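Local coordinates for protein OR486 (Synthetic construct, PDB 4R80) that has no known natural function, being a de novo designed protein built to adopt the cystatin fold, a helix packed on a curved antiparallel sheet, at residues E4-K16 with V28-V42. Residues are numbered along the deposited sequence; the frame is centred on the assembly and turned at random.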
# COMPACT_ATOMS: atom_id res chain seq x y z
N GLU A 4 15.00 -0.08 9.38
CA GLU A 4 13.55 -0.01 9.55
C GLU A 4 12.86 0.96 8.58
O GLU A 4 11.82 0.63 8.01
CB GLU A 4 13.22 0.38 11.00
CG GLU A 4 11.74 0.50 11.30
CD GLU A 4 11.03 -0.84 11.31
OE1 GLU A 4 11.70 -1.88 11.50
OE2 GLU A 4 9.80 -0.85 11.13
N GLU A 5 13.43 2.14 8.41
CA GLU A 5 12.83 3.17 7.56
C GLU A 5 13.01 2.87 6.07
O GLU A 5 12.17 3.24 5.25
CB GLU A 5 13.42 4.54 7.90
CG GLU A 5 12.83 5.69 7.10
CD GLU A 5 11.32 5.64 7.01
OE1 GLU A 5 10.66 5.50 8.06
OE2 GLU A 5 10.79 5.72 5.89
N GLU A 6 14.10 2.19 5.74
CA GLU A 6 14.41 1.83 4.36
C GLU A 6 13.44 0.77 3.86
O GLU A 6 13.07 0.76 2.68
CB GLU A 6 15.84 1.29 4.32
CG GLU A 6 16.50 1.21 2.97
CD GLU A 6 16.21 -0.08 2.22
OE1 GLU A 6 15.72 -1.05 2.84
OE2 GLU A 6 16.52 -0.14 1.01
N GLU A 7 13.02 -0.12 4.76
CA GLU A 7 12.11 -1.20 4.40
C GLU A 7 10.66 -0.72 4.31
O GLU A 7 9.90 -1.19 3.47
CB GLU A 7 12.22 -2.37 5.38
CG GLU A 7 13.57 -3.08 5.35
CD GLU A 7 13.60 -4.31 6.25
OE1 GLU A 7 12.58 -4.59 6.91
OE2 GLU A 7 14.65 -4.98 6.30
N LYS A 8 10.30 0.22 5.17
CA LYS A 8 8.97 0.83 5.12
C LYS A 8 8.81 1.66 3.85
O LYS A 8 7.74 1.70 3.26
CB LYS A 8 8.70 1.70 6.35
CG LYS A 8 8.51 0.94 7.64
CD LYS A 8 8.36 1.91 8.80
CE LYS A 8 7.73 1.24 10.01
NZ LYS A 8 7.59 2.18 11.15
N ARG A 9 9.89 2.31 3.45
CA ARG A 9 9.87 3.15 2.25
C ARG A 9 9.66 2.32 0.98
O ARG A 9 8.84 2.66 0.13
CB ARG A 9 11.14 4.00 2.16
CG ARG A 9 11.19 4.93 0.97
CD ARG A 9 12.62 5.35 0.66
NE ARG A 9 13.44 4.22 0.23
CZ ARG A 9 13.49 3.76 -1.01
NH1 ARG A 9 12.76 4.32 -1.96
NH2 ARG A 9 14.27 2.72 -1.30
N ARG A 10 10.42 1.23 0.86
CA ARG A 10 10.30 0.34 -0.29
C ARG A 10 8.93 -0.34 -0.34
O ARG A 10 8.31 -0.41 -1.40
CB ARG A 10 11.42 -0.71 -0.26
CG ARG A 10 12.81 -0.15 -0.50
CD ARG A 10 13.89 -1.23 -0.37
NE ARG A 10 13.71 -2.33 -1.32
CZ ARG A 10 14.51 -3.39 -1.38
NH1 ARG A 10 15.54 -3.51 -0.56
NH2 ARG A 10 14.26 -4.34 -2.27
N ALA A 11 8.46 -0.82 0.81
CA ALA A 11 7.18 -1.50 0.88
C ALA A 11 6.04 -0.55 0.52
O ALA A 11 5.08 -0.95 -0.14
CB ALA A 11 6.96 -2.09 2.27
N LYS A 12 6.16 0.70 0.96
CA LYS A 12 5.15 1.70 0.65
C LYS A 12 5.11 2.00 -0.84
O LYS A 12 4.03 2.15 -1.42
CB LYS A 12 5.41 2.99 1.43
CG LYS A 12 4.34 4.05 1.22
CD LYS A 12 4.70 5.36 1.90
CE LYS A 12 5.71 6.15 1.08
NZ LYS A 12 5.16 6.53 -0.25
N GLN A 13 6.28 2.07 -1.46
CA GLN A 13 6.37 2.36 -2.89
C GLN A 13 5.92 1.19 -3.75
O GLN A 13 5.30 1.38 -4.80
CB GLN A 13 7.80 2.78 -3.26
CG GLN A 13 8.22 4.12 -2.69
CD GLN A 13 9.63 4.51 -3.09
OE1 GLN A 13 10.31 3.78 -3.80
NE2 GLN A 13 10.06 5.68 -2.64
N VAL A 14 6.22 -0.03 -3.31
CA VAL A 14 5.76 -1.23 -4.00
C VAL A 14 4.25 -1.27 -3.92
O VAL A 14 3.56 -1.57 -4.89
CB VAL A 14 6.36 -2.51 -3.37
CG1 VAL A 14 5.60 -3.74 -3.84
CG2 VAL A 14 7.84 -2.63 -3.69
N ALA A 15 3.74 -0.96 -2.73
CA ALA A 15 2.31 -0.94 -2.48
C ALA A 15 1.60 0.14 -3.28
O ALA A 15 0.54 -0.10 -3.87
CB ALA A 15 2.06 -0.73 -1.00
N LYS A 16 2.17 1.34 -3.30
CA LYS A 16 1.56 2.48 -3.98
C LYS A 16 1.57 2.31 -5.50
O LYS A 16 0.59 2.64 -6.17
CB LYS A 16 2.24 3.78 -3.58
CG LYS A 16 1.61 5.03 -4.17
CD LYS A 16 2.36 6.28 -3.74
CE LYS A 16 1.81 7.52 -4.43
NZ LYS A 16 2.69 8.70 -4.20
N VAL A 28 -3.42 8.77 -5.44
CA VAL A 28 -3.31 7.84 -4.32
C VAL A 28 -2.44 8.42 -3.21
O VAL A 28 -1.28 8.77 -3.44
CB VAL A 28 -2.71 6.50 -4.77
CG1 VAL A 28 -2.66 5.54 -3.61
CG2 VAL A 28 -3.52 5.91 -5.92
N GLN A 29 -3.00 8.51 -2.01
CA GLN A 29 -2.24 8.97 -0.86
C GLN A 29 -2.06 7.85 0.16
O GLN A 29 -2.97 7.05 0.39
CB GLN A 29 -2.92 10.19 -0.21
CG GLN A 29 -4.22 9.88 0.51
CD GLN A 29 -4.52 10.87 1.62
OE1 GLN A 29 -3.73 11.77 1.91
NE2 GLN A 29 -5.67 10.70 2.26
N VAL A 30 -0.88 7.79 0.76
CA VAL A 30 -0.58 6.80 1.79
C VAL A 30 -0.77 7.43 3.16
O VAL A 30 -0.18 8.46 3.47
CB VAL A 30 0.86 6.27 1.67
CG1 VAL A 30 1.14 5.25 2.76
CG2 VAL A 30 1.08 5.66 0.29
N ARG A 31 -1.58 6.79 4.00
CA ARG A 31 -1.92 7.37 5.30
C ARG A 31 -1.14 6.76 6.45
O ARG A 31 -0.87 7.43 7.45
CB ARG A 31 -3.42 7.26 5.57
CG ARG A 31 -4.27 8.09 4.62
CD ARG A 31 -5.70 8.17 5.12
NE ARG A 31 -5.79 8.80 6.44
CZ ARG A 31 -5.88 10.11 6.63
NH1 ARG A 31 -5.89 10.94 5.60
NH2 ARG A 31 -5.96 10.60 7.87
N ARG A 32 -0.77 5.49 6.33
CA ARG A 32 -0.01 4.83 7.39
C ARG A 32 0.76 3.63 6.89
O ARG A 32 0.27 2.84 6.08
CB ARG A 32 -0.92 4.44 8.56
CG ARG A 32 -0.17 4.27 9.87
CD ARG A 32 -1.12 3.93 11.01
NE ARG A 32 -1.31 2.49 11.15
CZ ARG A 32 -0.60 1.72 11.97
NH1 ARG A 32 0.35 2.25 12.72
NH2 ARG A 32 -0.85 0.42 12.04
N VAL A 33 1.99 3.50 7.37
CA VAL A 33 2.82 2.34 7.08
C VAL A 33 3.21 1.68 8.40
O VAL A 33 3.73 2.34 9.30
CB VAL A 33 4.09 2.73 6.30
CG1 VAL A 33 4.94 1.50 6.03
CG2 VAL A 33 3.71 3.43 5.00
N GLN A 34 2.96 0.38 8.50
CA GLN A 34 3.24 -0.34 9.73
C GLN A 34 3.96 -1.66 9.46
O GLN A 34 3.57 -2.41 8.56
CB GLN A 34 1.95 -0.62 10.50
CG GLN A 34 2.17 -1.38 11.80
CD GLN A 34 1.00 -2.28 12.15
OE1 GLN A 34 -0.12 -2.06 11.70
NE2 GLN A 34 1.27 -3.31 12.94
N LYS A 35 4.99 -1.93 10.24
CA LYS A 35 5.81 -3.12 10.04
C LYS A 35 5.65 -4.10 11.19
O LYS A 35 5.70 -3.72 12.36
CB LYS A 35 7.28 -2.74 9.88
CG LYS A 35 8.19 -3.93 9.63
CD LYS A 35 9.62 -3.48 9.43
CE LYS A 35 10.53 -4.66 9.16
NZ LYS A 35 10.70 -5.52 10.36
N GLN A 36 5.45 -5.37 10.84
CA GLN A 36 5.34 -6.44 11.81
C GLN A 36 6.15 -7.64 11.32
O GLN A 36 5.66 -8.45 10.55
CB GLN A 36 3.87 -6.84 12.00
CG GLN A 36 3.64 -7.92 13.05
CD GLN A 36 2.23 -8.47 13.02
OE1 GLN A 36 1.45 -8.18 12.11
NE2 GLN A 36 1.90 -9.29 14.01
N GLY A 37 7.40 -7.72 11.78
CA GLY A 37 8.29 -8.78 11.34
C GLY A 37 8.77 -8.52 9.92
O GLY A 37 9.34 -7.47 9.64
N ASN A 38 8.52 -9.47 9.02
CA ASN A 38 8.85 -9.28 7.62
C ASN A 38 7.63 -8.87 6.81
O ASN A 38 7.66 -8.84 5.58
CB ASN A 38 9.49 -10.54 7.03
CG ASN A 38 10.87 -10.82 7.61
OD1 ASN A 38 11.60 -9.90 7.96
ND2 ASN A 38 11.22 -12.10 7.70
N THR A 39 6.54 -8.56 7.51
CA THR A 39 5.31 -8.14 6.87
C THR A 39 5.04 -6.66 7.13
O THR A 39 5.05 -6.22 8.28
CB THR A 39 4.11 -8.96 7.38
OG1 THR A 39 4.26 -10.33 6.97
CG2 THR A 39 2.80 -8.41 6.84
N ILE A 40 4.81 -5.90 6.07
CA ILE A 40 4.49 -4.48 6.21
C ILE A 40 3.11 -4.15 5.67
O ILE A 40 2.75 -4.52 4.55
CB ILE A 40 5.56 -3.60 5.53
CG1 ILE A 40 6.96 -4.03 5.97
CG2 ILE A 40 5.34 -2.14 5.87
CD1 ILE A 40 8.05 -3.06 5.58
N ARG A 41 2.33 -3.44 6.47
CA ARG A 41 0.96 -3.08 6.11
C ARG A 41 0.87 -1.61 5.72
O ARG A 41 1.20 -0.72 6.51
CB ARG A 41 0.00 -3.38 7.26
CG ARG A 41 -0.19 -4.86 7.55
CD ARG A 41 -1.18 -5.08 8.68
NE ARG A 41 -1.46 -6.50 8.89
CZ ARG A 41 -0.78 -7.27 9.73
NH1 ARG A 41 0.22 -6.77 10.44
NH2 ARG A 41 -1.10 -8.55 9.87
N VAL A 42 0.44 -1.36 4.49
CA VAL A 42 0.34 0.00 3.97
C VAL A 42 -1.11 0.37 3.73
O VAL A 42 -1.82 -0.28 2.96
CB VAL A 42 1.14 0.17 2.67
CG1 VAL A 42 1.08 1.61 2.20
CG2 VAL A 42 2.58 -0.27 2.87
O HOH W 1 5.29 4.13 10.28
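K35 sets CG opposite its backbone N (chi1 -178°) and stays extended until a bend at chi4, while E4, also anti at chi1, bends at chi2; the glutamate carboxylate thereby lies slantwise against the lysine chain. E4 OE2 lies 3.1 Å from K35 CD, against the aliphatic shaft, whereas the ammonium is reached only loosely, with E4 OE1 at 3.9 Å from K35 NZ, a long salt bridge. The bend carries K35 NZ to the type II' turn of Q36 to T39, very close to G37 O, a bond too short to take at face value. E7, extended beyond CG, adds a second carboxylate, its OE1 4.0 Å from K35 NZ. With an alanine here in place of K35, the carboxylates of E4 and E7 would probably lose their nearby ammonium, and E4 the aliphatic chain it lies against.

Further along helix 4-16, A11 and A15 point toward the sheet. A11 CB meets I40 CD1 at 3.6 Å, and A15 CB lies 3.9 Å from V42 CB; both alanines also touch strand 51-62. The methylenes of K12 close the side of this core, CD resting against both V30 CG1 and V33 CG2, over the notch where these methyls meet. K8 CB packs on V33 CG1 at 3.8 Å, the two side chains running opposite ways, while a water accepts from K8 NZ and donates to V33 O, bridging helix to strand backbone.

The axis of helix 4-16 passes 8.9 Å from strand 28-36 at 123° and 8.6 Å from strand 39-42 at -55°; one helix spans both strands of the hairpin diagonally, as in the cystatin fold. Small alanines facing branched aliphatics, flanked by lysine shafts and loose ion pairs, imply an interface held mainly by apolar packing, with electrostatics and one water bridge probably secondary.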